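Local coordinates for nicotinate phosphoribosyltransferase (Saccharomyces cerevisiae, PDB 1VLP), which catalyses the first step of NAD biosynthesis from nicotinic acid, the ATP-dependent synthesis of nicotinate ribonucleotide from nicotinate and phosphoribosyl pyrophosphate, at residues A[178-181]-A[185-188]; A[171-176]-A[208-213]; A[201-206]-A[367-372]; A[82-87]-A[230-235]; A[280-285]-A[313-318]. All coordinates share one frame; numbering follows the deposited sequence.

Interaction 1: residues A[178-181]-A[185-188]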
# COMPACT_ATOMS: atom_id res chain seq x y z
N THR A 178 13.62 16.98 -9.72
CA THR A 178 14.30 17.35 -8.48
C THR A 178 14.88 16.14 -7.77
O THR A 178 16.03 16.15 -7.27
CB THR A 178 13.37 18.15 -7.58
OG1 THR A 178 12.92 19.31 -8.29
CG2 THR A 178 14.07 18.60 -6.29
N LEU A 179 14.08 15.09 -7.68
CA LEU A 179 14.49 13.86 -7.05
C LEU A 179 15.77 13.33 -7.73
O LEU A 179 16.75 13.06 -7.07
CB LEU A 179 13.33 12.87 -7.06
CG LEU A 179 12.16 13.20 -6.13
CD1 LEU A 179 10.87 12.40 -6.52
CD2 LEU A 179 12.51 12.98 -4.69
N PHE A 180 15.74 13.22 -9.05
CA PHE A 180 16.87 12.71 -9.81
C PHE A 180 18.12 13.58 -9.63
O PHE A 180 19.21 13.06 -9.45
CB PHE A 180 16.51 12.61 -11.27
CG PHE A 180 15.44 11.60 -11.61
CD1 PHE A 180 15.27 10.39 -10.92
CD2 PHE A 180 14.61 11.88 -12.67
CE1 PHE A 180 14.30 9.51 -11.32
CE2 PHE A 180 13.63 11.02 -13.03
CZ PHE A 180 13.48 9.85 -12.38
N ASP A 181 17.96 14.91 -9.61
CA ASP A 181 19.12 15.79 -9.32
C ASP A 181 19.78 15.57 -7.98
O ASP A 181 20.94 15.87 -7.80
CB ASP A 181 18.73 17.24 -9.32
CG ASP A 181 18.25 17.69 -10.63
OD1 ASP A 181 18.52 17.04 -11.66
OD2 ASP A 181 17.57 18.73 -10.61
N ARG A 185 16.59 7.54 -5.12
CA ARG A 185 16.03 6.32 -5.70
C ARG A 185 14.60 6.20 -5.12
O ARG A 185 14.40 6.07 -3.90
CB ARG A 185 16.88 5.07 -5.36
CG ARG A 185 18.26 5.09 -5.91
CD ARG A 185 18.89 3.72 -5.77
NE ARG A 185 19.04 3.08 -7.07
CZ ARG A 185 19.03 1.76 -7.27
NH1 ARG A 185 18.85 0.91 -6.26
NH2 ARG A 185 19.18 1.30 -8.51
N PHE A 186 13.60 6.27 -5.99
CA PHE A 186 12.22 6.30 -5.55
C PHE A 186 11.33 5.49 -6.43
O PHE A 186 11.65 5.21 -7.61
CB PHE A 186 11.66 7.74 -5.43
CG PHE A 186 11.42 8.42 -6.74
CD1 PHE A 186 12.47 9.06 -7.40
CD2 PHE A 186 10.15 8.38 -7.36
CE1 PHE A 186 12.29 9.66 -8.60
CE2 PHE A 186 9.97 9.02 -8.58
CZ PHE A 186 11.03 9.62 -9.20
N SER A 187 10.22 5.10 -5.84
CA SER A 187 9.12 4.52 -6.60
C SER A 187 7.82 5.28 -6.37
O SER A 187 7.61 5.90 -5.33
CB SER A 187 8.97 3.04 -6.25
OG SER A 187 8.53 2.94 -4.91
N GLU A 188 6.97 5.26 -7.38
CA GLU A 188 5.61 5.78 -7.32
C GLU A 188 4.73 4.79 -6.60
O GLU A 188 4.82 3.57 -6.81
CB GLU A 188 5.11 5.98 -8.78
CG GLU A 188 3.81 6.75 -8.86
CD GLU A 188 2.57 5.92 -8.60
OE1 GLU A 188 2.55 4.68 -8.79
OE2 GLU A 188 1.59 6.54 -8.18

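Interaction 2: residues A[171-176]-A[208-213]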
# COMPACT_ATOMS: atom_id res chain seq x y z
N GLN A 171 3.80 18.99 -13.37
CA GLN A 171 4.07 19.02 -11.93
C GLN A 171 4.80 17.74 -11.45
O GLN A 171 5.75 17.79 -10.65
CB GLN A 171 2.74 19.23 -11.20
CG GLN A 171 2.85 19.15 -9.73
CD GLN A 171 1.54 19.51 -9.05
OE1 GLN A 171 1.29 20.68 -8.74
NE2 GLN A 171 0.69 18.54 -8.88
N ALA A 172 4.33 16.60 -11.95
CA ALA A 172 5.00 15.34 -11.67
C ALA A 172 6.42 15.31 -12.24
O ALA A 172 7.36 14.82 -11.58
CB ALA A 172 4.19 14.17 -12.18
N GLU A 173 6.57 15.77 -13.47
CA GLU A 173 7.87 15.85 -14.12
C GLU A 173 8.88 16.67 -13.32
O GLU A 173 10.03 16.23 -13.09
CB GLU A 173 7.72 16.43 -15.51
CG GLU A 173 9.01 16.43 -16.29
CD GLU A 173 8.95 17.23 -17.59
OE1 GLU A 173 7.96 17.93 -17.88
OE2 GLU A 173 9.94 17.17 -18.35
N LYS A 174 8.45 17.83 -12.84
CA LYS A 174 9.29 18.69 -12.01
C LYS A 174 9.71 18.02 -10.72
O LYS A 174 10.87 18.14 -10.32
CB LYS A 174 8.58 20.03 -11.71
CG LYS A 174 9.34 20.88 -10.73
CD LYS A 174 8.82 22.29 -10.67
CE LYS A 174 9.64 23.19 -9.72
NZ LYS A 174 8.79 24.40 -9.45
N LYS A 175 8.78 17.30 -10.07
CA LYS A 175 9.10 16.56 -8.85
C LYS A 175 10.16 15.52 -9.15
O LYS A 175 11.18 15.46 -8.49
CB LYS A 175 7.87 15.89 -8.26
CG LYS A 175 6.85 16.93 -7.76
CD LYS A 175 5.62 16.24 -7.22
CE LYS A 175 4.57 17.22 -6.82
NZ LYS A 175 3.29 16.49 -6.44
N ALA A 176 9.92 14.72 -10.18
CA ALA A 176 10.84 13.67 -10.57
C ALA A 176 12.24 14.25 -10.87
O ALA A 176 13.24 13.71 -10.43
CB ALA A 176 10.29 12.92 -11.72
N MSE A 208 8.08 9.65 -16.48
CA MSE A 208 8.84 9.06 -17.58
C MSE A 208 9.46 10.17 -18.44
O MSE A 208 10.53 10.01 -18.97
CB MSE A 208 7.97 8.16 -18.44
CG MSE A 208 7.41 6.94 -17.71
SE MSE A 208 8.67 6.03 -16.53
CE MSE A 208 9.95 5.37 -17.95
N LYS A 209 8.78 11.31 -18.56
CA LYS A 209 9.31 12.44 -19.34
C LYS A 209 10.57 12.94 -18.66
O LYS A 209 11.54 13.27 -19.31
CB LYS A 209 8.28 13.59 -19.45
CG LYS A 209 8.80 14.73 -20.33
CD LYS A 209 7.80 15.87 -20.57
CE LYS A 209 8.49 17.05 -21.38
NZ LYS A 209 8.47 16.90 -22.84
N ALA A 210 10.54 12.99 -17.33
CA ALA A 210 11.71 13.28 -16.53
C ALA A 210 12.87 12.26 -16.73
O ALA A 210 14.03 12.63 -16.92
CB ALA A 210 11.32 13.39 -15.05
N VAL A 211 12.55 10.97 -16.63
CA VAL A 211 13.54 9.94 -16.85
C VAL A 211 14.26 10.15 -18.20
O VAL A 211 15.49 10.12 -18.30
CB VAL A 211 12.91 8.54 -16.79
CG1 VAL A 211 13.94 7.49 -17.21
CG2 VAL A 211 12.38 8.22 -15.37
N ASN A 212 13.46 10.34 -19.25
CA ASN A 212 13.92 10.39 -20.63
C ASN A 212 14.60 11.68 -21.04
O ASN A 212 15.19 11.73 -22.12
CB ASN A 212 12.78 10.01 -21.56
CG ASN A 212 12.46 8.51 -21.45
OD1 ASN A 212 13.39 7.72 -21.31
ND2 ASN A 212 11.18 8.14 -21.43
N GLY A 213 14.62 12.65 -20.12
CA GLY A 213 15.47 13.85 -20.26
C GLY A 213 16.93 13.50 -19.98
O GLY A 213 17.81 14.21 -20.41

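Interaction 3: residues A[201-206]-A[367-372]. With PO4 (phosphate ion), chain E.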
# COMPACT_ATOMS: atom_id res chain seq x y z
N ASP A 201 -2.16 8.01 -14.45
CA ASP A 201 -1.56 7.91 -15.77
C ASP A 201 -0.79 9.17 -16.21
O ASP A 201 0.32 9.10 -16.77
CB ASP A 201 -2.61 7.55 -16.80
CG ASP A 201 -2.00 7.31 -18.17
OD1 ASP A 201 -1.29 6.29 -18.35
OD2 ASP A 201 -2.21 8.16 -19.04
N LEU A 202 -1.36 10.35 -15.92
CA LEU A 202 -0.68 11.60 -16.27
C LEU A 202 0.59 11.79 -15.47
O LEU A 202 1.58 12.23 -16.03
CB LEU A 202 -1.60 12.80 -16.08
CG LEU A 202 -2.70 12.97 -17.10
CD1 LEU A 202 -3.61 14.07 -16.59
CD2 LEU A 202 -2.08 13.28 -18.45
N ILE A 203 0.59 11.46 -14.18
CA ILE A 203 1.81 11.57 -13.38
C ILE A 203 2.87 10.53 -13.80
O ILE A 203 4.05 10.83 -13.81
CB ILE A 203 1.54 11.72 -11.85
CG1 ILE A 203 1.09 10.43 -11.22
CG2 ILE A 203 0.60 12.89 -11.60
CD1 ILE A 203 2.24 9.51 -10.89
N MSE A 204 2.43 9.36 -14.26
CA MSE A 204 3.36 8.38 -14.83
C MSE A 204 4.04 8.96 -16.07
O MSE A 204 5.27 8.85 -16.25
CB MSE A 204 2.65 7.07 -15.20
CG MSE A 204 2.29 6.14 -14.03
SE MSE A 204 3.83 5.65 -12.91
CE MSE A 204 4.92 4.72 -14.32
N GLN A 205 3.24 9.57 -16.94
CA GLN A 205 3.76 10.34 -18.10
C GLN A 205 4.80 11.37 -17.71
O GLN A 205 5.87 11.44 -18.37
CB GLN A 205 2.62 10.98 -18.89
CG GLN A 205 1.76 9.99 -19.61
CD GLN A 205 0.68 10.69 -20.43
OE1 GLN A 205 0.98 11.65 -21.13
NE2 GLN A 205 -0.57 10.25 -20.32
N GLY A 206 4.55 12.11 -16.64
CA GLY A 206 5.51 13.16 -16.17
C GLY A 206 6.82 12.63 -15.67
O GLY A 206 7.91 13.12 -16.03
N THR A 367 0.54 9.48 -2.27
CA THR A 367 -0.48 10.53 -2.46
C THR A 367 0.04 11.85 -3.00
O THR A 367 -0.64 12.50 -3.78
CB THR A 367 -1.27 10.75 -1.16
OG1 THR A 367 -1.74 9.46 -0.73
CG2 THR A 367 -2.46 11.65 -1.39
N ASN A 368 1.26 12.24 -2.64
CA ASN A 368 1.79 13.46 -3.19
C ASN A 368 1.91 13.42 -4.70
O ASN A 368 1.83 14.46 -5.34
CB ASN A 368 3.13 13.78 -2.55
CG ASN A 368 3.66 15.10 -3.01
OD1 ASN A 368 4.47 15.16 -3.92
ND2 ASN A 368 3.21 16.16 -2.38
N PHE A 369 2.13 12.23 -5.28
CA PHE A 369 2.19 12.11 -6.73
C PHE A 369 0.78 12.17 -7.37
O PHE A 369 0.55 12.91 -8.31
CB PHE A 369 2.93 10.84 -7.19
CG PHE A 369 4.38 11.07 -7.56
CD1 PHE A 369 4.75 12.10 -8.45
CD2 PHE A 369 5.38 10.27 -7.02
CE1 PHE A 369 6.11 12.30 -8.81
CE2 PHE A 369 6.74 10.48 -7.35
CZ PHE A 369 7.09 11.52 -8.23
N THR A 370 -0.13 11.34 -6.88
CA THR A 370 -1.40 11.06 -7.58
C THR A 370 -2.61 11.86 -7.08
O THR A 370 -3.71 11.72 -7.63
CB THR A 370 -1.73 9.55 -7.44
OG1 THR A 370 -1.85 9.25 -6.03
CG2 THR A 370 -0.61 8.74 -8.11
N ASN A 371 -2.43 12.65 -6.02
CA ASN A 371 -3.50 13.48 -5.49
C ASN A 371 -3.01 14.82 -4.93
O ASN A 371 -3.29 15.17 -3.79
CB ASN A 371 -4.41 12.67 -4.51
CG ASN A 371 -5.85 13.13 -4.54
OD1 ASN A 371 -6.12 14.28 -4.84
ND2 ASN A 371 -6.77 12.27 -4.12
N ASP A 372 -2.32 15.57 -5.80
CA ASP A 372 -1.80 16.89 -5.53
C ASP A 372 -2.44 17.88 -6.51
O ASP A 372 -1.92 18.09 -7.61
CB ASP A 372 -0.25 16.89 -5.66
CG ASP A 372 0.36 18.25 -5.29
OD1 ASP A 372 -0.38 19.11 -4.78
OD2 ASP A 372 1.57 18.48 -5.52
P PO4 E . 1.19 8.11 1.25
O1 PO4 E . 1.01 7.42 -0.07
O2 PO4 E . 1.31 9.61 1.15
O3 PO4 E . -0.03 7.89 2.16
O4 PO4 E . 2.36 7.55 2.04

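Interaction 4: residues A[82-87]-A[230-235]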
# COMPACT_ATOMS: atom_id res chain seq x y z
N ILE A 82 -0.77 -12.93 -16.75
CA ILE A 82 -0.11 -14.02 -16.02
C ILE A 82 1.36 -14.14 -16.49
O ILE A 82 2.29 -14.33 -15.68
CB ILE A 82 -0.87 -15.32 -16.21
CG1 ILE A 82 -2.25 -15.26 -15.53
CG2 ILE A 82 -0.01 -16.53 -15.77
CD1 ILE A 82 -2.23 -15.38 -14.11
N GLU A 83 1.57 -14.03 -17.78
CA GLU A 83 2.95 -14.01 -18.29
C GLU A 83 3.76 -12.89 -17.64
O GLU A 83 4.92 -13.10 -17.28
CB GLU A 83 3.00 -13.89 -19.80
CG GLU A 83 4.45 -14.06 -20.34
CD GLU A 83 5.26 -15.22 -19.66
OE1 GLU A 83 4.78 -16.40 -19.77
OE2 GLU A 83 6.34 -14.93 -19.03
N TYR A 84 3.18 -11.69 -17.54
CA TYR A 84 3.85 -10.56 -16.92
C TYR A 84 4.24 -10.86 -15.47
O TYR A 84 5.37 -10.57 -15.05
CB TYR A 84 3.04 -9.28 -17.00
CG TYR A 84 3.79 -8.07 -16.51
CD1 TYR A 84 4.76 -7.47 -17.31
CD2 TYR A 84 3.54 -7.50 -15.26
CE1 TYR A 84 5.44 -6.34 -16.91
CE2 TYR A 84 4.26 -6.40 -14.82
CZ TYR A 84 5.22 -5.83 -15.64
OH TYR A 84 5.92 -4.70 -15.24
N LEU A 85 3.34 -11.49 -14.74
CA LEU A 85 3.61 -11.83 -13.34
C LEU A 85 4.76 -12.86 -13.24
O LEU A 85 5.64 -12.73 -12.39
CB LEU A 85 2.34 -12.36 -12.64
CG LEU A 85 1.18 -11.39 -12.38
CD1 LEU A 85 -0.04 -12.13 -11.85
CD2 LEU A 85 1.61 -10.25 -11.45
N LYS A 86 4.76 -13.86 -14.12
CA LYS A 86 5.78 -14.89 -14.08
C LYS A 86 7.17 -14.27 -14.40
O LYS A 86 8.18 -14.66 -13.82
CB LYS A 86 5.44 -16.00 -15.05
CG LYS A 86 4.20 -16.83 -14.59
CD LYS A 86 3.64 -17.68 -15.71
CE LYS A 86 4.56 -18.77 -16.09
NZ LYS A 86 3.94 -19.61 -17.18
N GLN A 87 7.21 -13.32 -15.33
CA GLN A 87 8.44 -12.65 -15.71
C GLN A 87 9.02 -11.72 -14.63
O GLN A 87 10.22 -11.80 -14.31
CB GLN A 87 8.25 -11.87 -17.02
CG GLN A 87 9.54 -11.17 -17.54
CD GLN A 87 10.78 -12.12 -17.74
OE1 GLN A 87 11.94 -11.69 -17.57
NE2 GLN A 87 10.54 -13.38 -18.14
N PHE A 230 0.58 -0.13 -14.45
CA PHE A 230 1.41 1.00 -14.93
C PHE A 230 2.85 0.60 -15.10
O PHE A 230 3.51 1.10 -16.00
CB PHE A 230 1.28 2.21 -14.04
CG PHE A 230 -0.02 2.97 -14.23
CD1 PHE A 230 -0.33 3.47 -15.48
CD2 PHE A 230 -0.91 3.19 -13.20
CE1 PHE A 230 -1.49 4.19 -15.71
CE2 PHE A 230 -2.15 3.91 -13.42
CZ PHE A 230 -2.42 4.40 -14.68
N ALA A 231 3.37 -0.29 -14.25
CA ALA A 231 4.73 -0.83 -14.47
C ALA A 231 4.80 -1.48 -15.88
O ALA A 231 5.70 -1.22 -16.66
CB ALA A 231 5.01 -1.84 -13.49
N LYS A 232 3.82 -2.32 -16.17
CA LYS A 232 3.73 -3.00 -17.47
C LYS A 232 3.61 -2.00 -18.61
O LYS A 232 4.32 -2.12 -19.62
CB LYS A 232 2.56 -3.98 -17.47
CG LYS A 232 2.46 -4.88 -18.72
CD LYS A 232 1.33 -5.89 -18.48
CE LYS A 232 1.23 -6.89 -19.60
NZ LYS A 232 0.86 -6.20 -20.86
N LYS A 233 2.70 -1.04 -18.47
CA LYS A 233 2.45 -0.05 -19.48
C LYS A 233 3.69 0.80 -19.85
O LYS A 233 3.98 1.02 -21.03
CB LYS A 233 1.35 0.89 -19.05
CG LYS A 233 0.93 1.92 -20.10
CD LYS A 233 -0.26 2.68 -19.73
CE LYS A 233 -0.52 3.75 -20.79
NZ LYS A 233 -1.73 4.59 -20.50
N TYR A 234 4.40 1.28 -18.83
CA TYR A 234 5.51 2.24 -18.98
C TYR A 234 6.89 1.60 -19.01
O TYR A 234 7.93 2.29 -19.19
CB TYR A 234 5.38 3.35 -17.92
CG TYR A 234 4.24 4.25 -18.28
CD1 TYR A 234 4.40 5.24 -19.24
CD2 TYR A 234 3.01 4.15 -17.64
CE1 TYR A 234 3.35 6.07 -19.61
CE2 TYR A 234 1.92 4.98 -18.02
CZ TYR A 234 2.11 5.94 -19.00
OH TYR A 234 1.06 6.77 -19.37
N GLY A 235 6.90 0.26 -18.95
CA GLY A 235 8.12 -0.51 -19.09
C GLY A 235 9.10 -0.36 -17.96
O GLY A 235 10.32 -0.40 -18.19
O HOH W 1 7.69 -3.66 -16.92

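Interaction 5: residues A[280-285]-A[313-318]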
# COMPACT_ATOMS: atom_id res chain seq x y z
N ALA A 280 11.93 -5.54 5.26
CA ALA A 280 11.15 -5.89 6.43
C ALA A 280 10.36 -4.67 6.94
O ALA A 280 10.88 -3.60 7.04
CB ALA A 280 12.05 -6.43 7.53
N LEU A 281 9.09 -4.87 7.26
CA LEU A 281 8.26 -3.88 7.91
C LEU A 281 8.28 -4.08 9.44
O LEU A 281 7.72 -5.03 9.96
CB LEU A 281 6.84 -4.03 7.37
CG LEU A 281 5.85 -2.91 7.57
CD1 LEU A 281 6.39 -1.52 7.14
CD2 LEU A 281 4.57 -3.25 6.82
N THR A 282 8.95 -3.18 10.14
CA THR A 282 9.33 -3.42 11.53
C THR A 282 8.39 -2.88 12.60
O THR A 282 8.52 -3.28 13.78
CB THR A 282 10.75 -2.84 11.81
OG1 THR A 282 10.68 -1.42 11.77
CG2 THR A 282 11.75 -3.27 10.72
N ASP A 283 7.50 -1.95 12.24
CA ASP A 283 6.76 -1.13 13.23
C ASP A 283 5.37 -1.64 13.64
O ASP A 283 4.75 -1.08 14.54
CB ASP A 283 6.61 0.31 12.74
CG ASP A 283 5.73 0.43 11.49
OD1 ASP A 283 5.99 -0.30 10.51
OD2 ASP A 283 4.81 1.28 11.46
N THR A 284 4.94 -2.74 13.04
CA THR A 284 3.55 -3.21 13.24
C THR A 284 3.20 -3.36 14.73
O THR A 284 2.12 -2.89 15.20
CB THR A 284 3.32 -4.51 12.51
OG1 THR A 284 3.78 -4.37 11.16
CG2 THR A 284 1.80 -4.89 12.53
N PHE A 285 4.08 -4.03 15.47
CA PHE A 285 3.96 -4.19 16.93
C PHE A 285 5.11 -3.46 17.64
O PHE A 285 5.52 -3.86 18.70
CB PHE A 285 3.91 -5.66 17.34
CG PHE A 285 2.76 -6.38 16.74
CD1 PHE A 285 1.50 -5.76 16.69
CD2 PHE A 285 2.92 -7.62 16.15
CE1 PHE A 285 0.43 -6.38 16.05
CE2 PHE A 285 1.85 -8.25 15.54
CZ PHE A 285 0.61 -7.62 15.48
N VAL A 313 13.93 10.25 11.21
CA VAL A 313 15.34 10.44 11.60
C VAL A 313 15.67 9.58 12.80
O VAL A 313 16.68 8.87 12.79
CB VAL A 313 15.64 11.90 11.85
CG1 VAL A 313 17.08 12.08 12.32
CG2 VAL A 313 15.37 12.68 10.53
N GLU A 314 14.78 9.57 13.79
CA GLU A 314 14.96 8.72 14.96
C GLU A 314 14.97 7.24 14.56
O GLU A 314 15.84 6.50 15.03
CB GLU A 314 13.93 9.05 16.05
CG GLU A 314 14.22 10.39 16.79
CD GLU A 314 15.67 10.48 17.34
OE1 GLU A 314 16.12 9.58 18.11
OE2 GLU A 314 16.37 11.45 16.98
N TYR A 315 14.05 6.84 13.69
CA TYR A 315 14.05 5.48 13.11
C TYR A 315 15.39 5.13 12.47
O TYR A 315 15.95 4.07 12.69
CB TYR A 315 12.93 5.32 12.10
CG TYR A 315 12.78 3.92 11.61
CD1 TYR A 315 12.09 2.98 12.36
CD2 TYR A 315 13.30 3.53 10.39
CE1 TYR A 315 11.91 1.69 11.87
CE2 TYR A 315 13.13 2.26 9.90
CZ TYR A 315 12.43 1.35 10.64
OH TYR A 315 12.29 0.05 10.16
N THR A 316 15.92 6.04 11.69
CA THR A 316 17.15 5.80 10.95
C THR A 316 18.32 5.52 11.90
O THR A 316 19.11 4.60 11.70
CB THR A 316 17.44 7.03 10.03
OG1 THR A 316 16.35 7.22 9.10
CG2 THR A 316 18.79 6.90 9.23
N LYS A 317 18.41 6.31 12.96
CA LYS A 317 19.45 6.14 13.95
C LYS A 317 19.34 4.77 14.60
O LYS A 317 20.36 4.11 14.77
CB LYS A 317 19.40 7.27 14.96
CG LYS A 317 19.84 8.62 14.36
CD LYS A 317 20.19 9.68 15.42
CE LYS A 317 19.08 10.04 16.29
NZ LYS A 317 19.44 11.27 17.13
N LYS A 318 18.12 4.40 14.95
CA LYS A 318 17.85 3.16 15.69
C LYS A 318 18.26 1.94 14.85
O LYS A 318 18.92 0.99 15.35
CB LYS A 318 16.37 3.07 16.09
CG LYS A 318 15.97 1.78 16.80
CD LYS A 318 14.48 1.77 17.20
CE LYS A 318 14.29 2.27 18.61
NZ LYS A 318 12.85 2.37 18.87

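Interaction 1: residues A[178-181]-A[185-188]
Leu179, in the last full turn of helix 168-181, lays its CD1 methyl over the middle of the Phe186 ring. The methyl sits 3.7 Å from the ring centroid of Phe186 and only 10° off the ring normal, a CH-pi contact over one face. The CB of Leu179 reaches the same ring near its border, 3.7 Å from CE1 of Phe186. Leu179 also packs on Val344 and Ala347 of helix 344-356. A short loop then turns the chain into strand 186-188 of the parallel sheet, an alpha-to-beta connection of the alpha/beta domain, whose sequence family is grouped with the TIM barrels. Next along the helix, Phe180 sends its ring forward to the strand: its CE1 comes within 3.4 Å of CE1 of Phe186. The two rings are oblique, their planes at 35° and their centroids 5.4 Å apart. Phe186 holds its CG between its own backbone N and carbonyl carbon (chi1 72°), which lifts the ring off the strand and toward the helix. Cutting Phe186 back to an alanine would probably leave the Leu179 methyl without its aromatic face and the Phe180 ring freer to turn. Farther round, Phe363 and Ile365 of strand 360-365 also touch the Phe186 side chain.

Interaction 2: residues A[171-176]-A[208-213]
Glu173 and Lys209 lie against each other where helix 168-181 crosses helix 197-213, two outer helices of the barrel-like domain. The short axes approach to 8.2 Å at a crossing angle of -45°. Both side chains leave their helices with CG anti to the backbone N (chi1 -175° for Glu173 and -176° for Lys209), and both run outward from the interface, the glutamate extended and the lysine straight until it bends at its last torsion. The carboxylate of Glu173 therefore meets the lysine's methylenes: OE2 of Glu173 is 3.3 Å from CG of Lys209, and OE1 of Glu173 is 3.4 Å from CD of Lys209. The ammonium itself stays farther off, with NZ of Lys209 4.7 Å from OE2 of Glu173, so any attraction between the opposite charges probably acts across a gap and no salt bridge forms. OE2 also lies near the carboxylate of Glu177, a like charge that the lysine may help to offset.

Deeper in, the helices touch through small residues. Ala210 points its methyl at the first helix, where the CG and backbone O of Glu173 lie on its approach and Ala176 faces it directly. The short side chains let the backbones come close, the CA atoms of Glu173 and Ala210 being 5.2 Å apart. At the buried end, CB of Ala176 rests 3.5 Å from CB of Ala210.

Interaction 3: residues A[201-206]-A[367-372]
Apolar packing makes most of the contact, and Ile203 supplies its whole share from helix 197-213. Its CD1 methyl lies 4.0 Å from CB of Phe369, where the Phe369 side chain leaves the backbone, and its CG1 lies 3.9 Å from CG2 of Thr370. Ile203 holds CG1 between its backbone N and carbonyl carbon (chi1 74°), which directs that branch at Thr370, while CG2 lies anti to the carbonyl carbon, beside the backbone N. That second branch meets a polar atom: CG2 of Ile203 is 3.3 Å from the carbonyl O of Phe369. Replacing Ile203 by an alanine would probably open a gap beside Phe369 and Thr370, with the threonine methyl losing a hydrocarbon neighbour.

The short helix 367-370 follows directly on strand 360-365 of the parallel sheet, and its N-terminal end meets a phosphate ion here, consistent with a role in binding the phosphoribosyl substrate. Hydrogen bonding dominates there. The backbone N of Thr367, a residue inferred to bind phosphoribosyl pyrophosphate, donates to O1 of the phosphate at 3.1 Å, with an angle of 156° at the hydrogen. The ion, probably from the crystallisation liquor, is also bonded by Ser341 N. The hydroxyl of Thr370 turns to the carbonyl of Gly190. On the far side of helix 197-213, NE2 of Gln205 reaches back one turn to OD2 of Asp201 at 2.9 Å, approaching from above the carboxylate plane.

Interaction 4: residues A[82-87]-A[230-235]
Tyr84 and Lys232 make the close, dry part of this contact, the aromatic ring and the aliphatic chain sliding past each other in opposite directions. CB of Lys232 lies over one face of the ring, 3.8 Å from the Tyr84 centroid and 15° off its normal, a CH-pi contact. The lysine continues back along the ring, its CG 3.7 Å from CD1 of Tyr84. The ring swings out opposite the backbone N (chi1 -173°), crossing from helix 79-88 to helix 228-234 and joining the N-terminal domain to the barrel-like domain.

The phenol end is tight against the second helix too, but it is the wet side. OH of Tyr84 is 3.5 Å from CB of Ala231 and 3.3 Å from N of Lys232, at too poor an angle there for a hydrogen bond. A water in the ring plane, 2.7 Å from OH of Tyr84, donates to O of Ala231 at 3.2 Å, so the hydroxyl's hydrogen bonding to this helix runs through a water. NZ of Lys232 turns away to a salt bridge with Glu80. Hydrocarbon thus covers one ring face while a water and Glu80 take the polar ends, which probably keeps the lysine chain stretched along the tyrosine.

Interaction 5: residues A[280-285]-A[313-318]
The ring of Tyr315 meets Thr282 at its edge: OG1 of Thr282 lies in the ring plane, beside the phenol end and 3.3 Å from CE1 of Tyr315. Neither ring face is used by the opposite segment; the Tyr315 side chain is packed instead by Val305 and Gln307 of strand 304-307 and by Thr287.

One hydrogen bond carries the contact. The phenol OH of Tyr315 donates to OG1 of Thr282 at 2.7 Å, with the two side chains coming from opposite directions. The acceptor is placed by the threonine's own torsion, OG1 sitting between its backbone N and carbonyl carbon (chi1 69°), while Tyr315 extends its ring outward from the helix. The methyl of Thr282 fills in alongside, its CG2 3.4 Å from OH of Tyr315. OG1 of Thr282 is also hydrogen-bonded to the hydroxyl of Thr287, so two hydroxyl groups grip this one buried oxygen and the rotation of the threonine side chain is probably fixed.

The side chain of Tyr315 comes about 6 Å from that of Arg306, a residue expected by similarity to bind nicotinate. Strand 304-307 and helix 312-326 are a strand followed by a helix of the alpha/beta domain, and Tyr315 reaches back from that helix to the end of the adjoining strand. Thr282 stands just after this neighbour, strand 279-281, an outermost strand of the parallel sheet; helix 287-291 lies beside both residues through Thr287.

In the fold
Interactions 1, 3 and 5 are buried, whereas interactions 2 and 4 lie partly at the surface. Interactions 1 and 2 share helix 168-181 and touch through Phe180, which packs on Ala210 and Val211; interactions 2 and 3 share helix 197-213 and are tied by the salt bridge of Lys175 with Asp372. Interaction 4 brings in the N-terminal domain through Tyr84, and its second segment is tied to interaction 3 by Lys233 and Tyr234, which both meet Asp201. Interaction 5 stands apart, about 22 Å centre to centre from interaction 1, though both reach the same parallel sheet. The chemistry runs from aromatic and aliphatic in interaction 1 to a single buried hydroxyl bond in interaction 5, with lysine methylenes serving interactions 2 and 4.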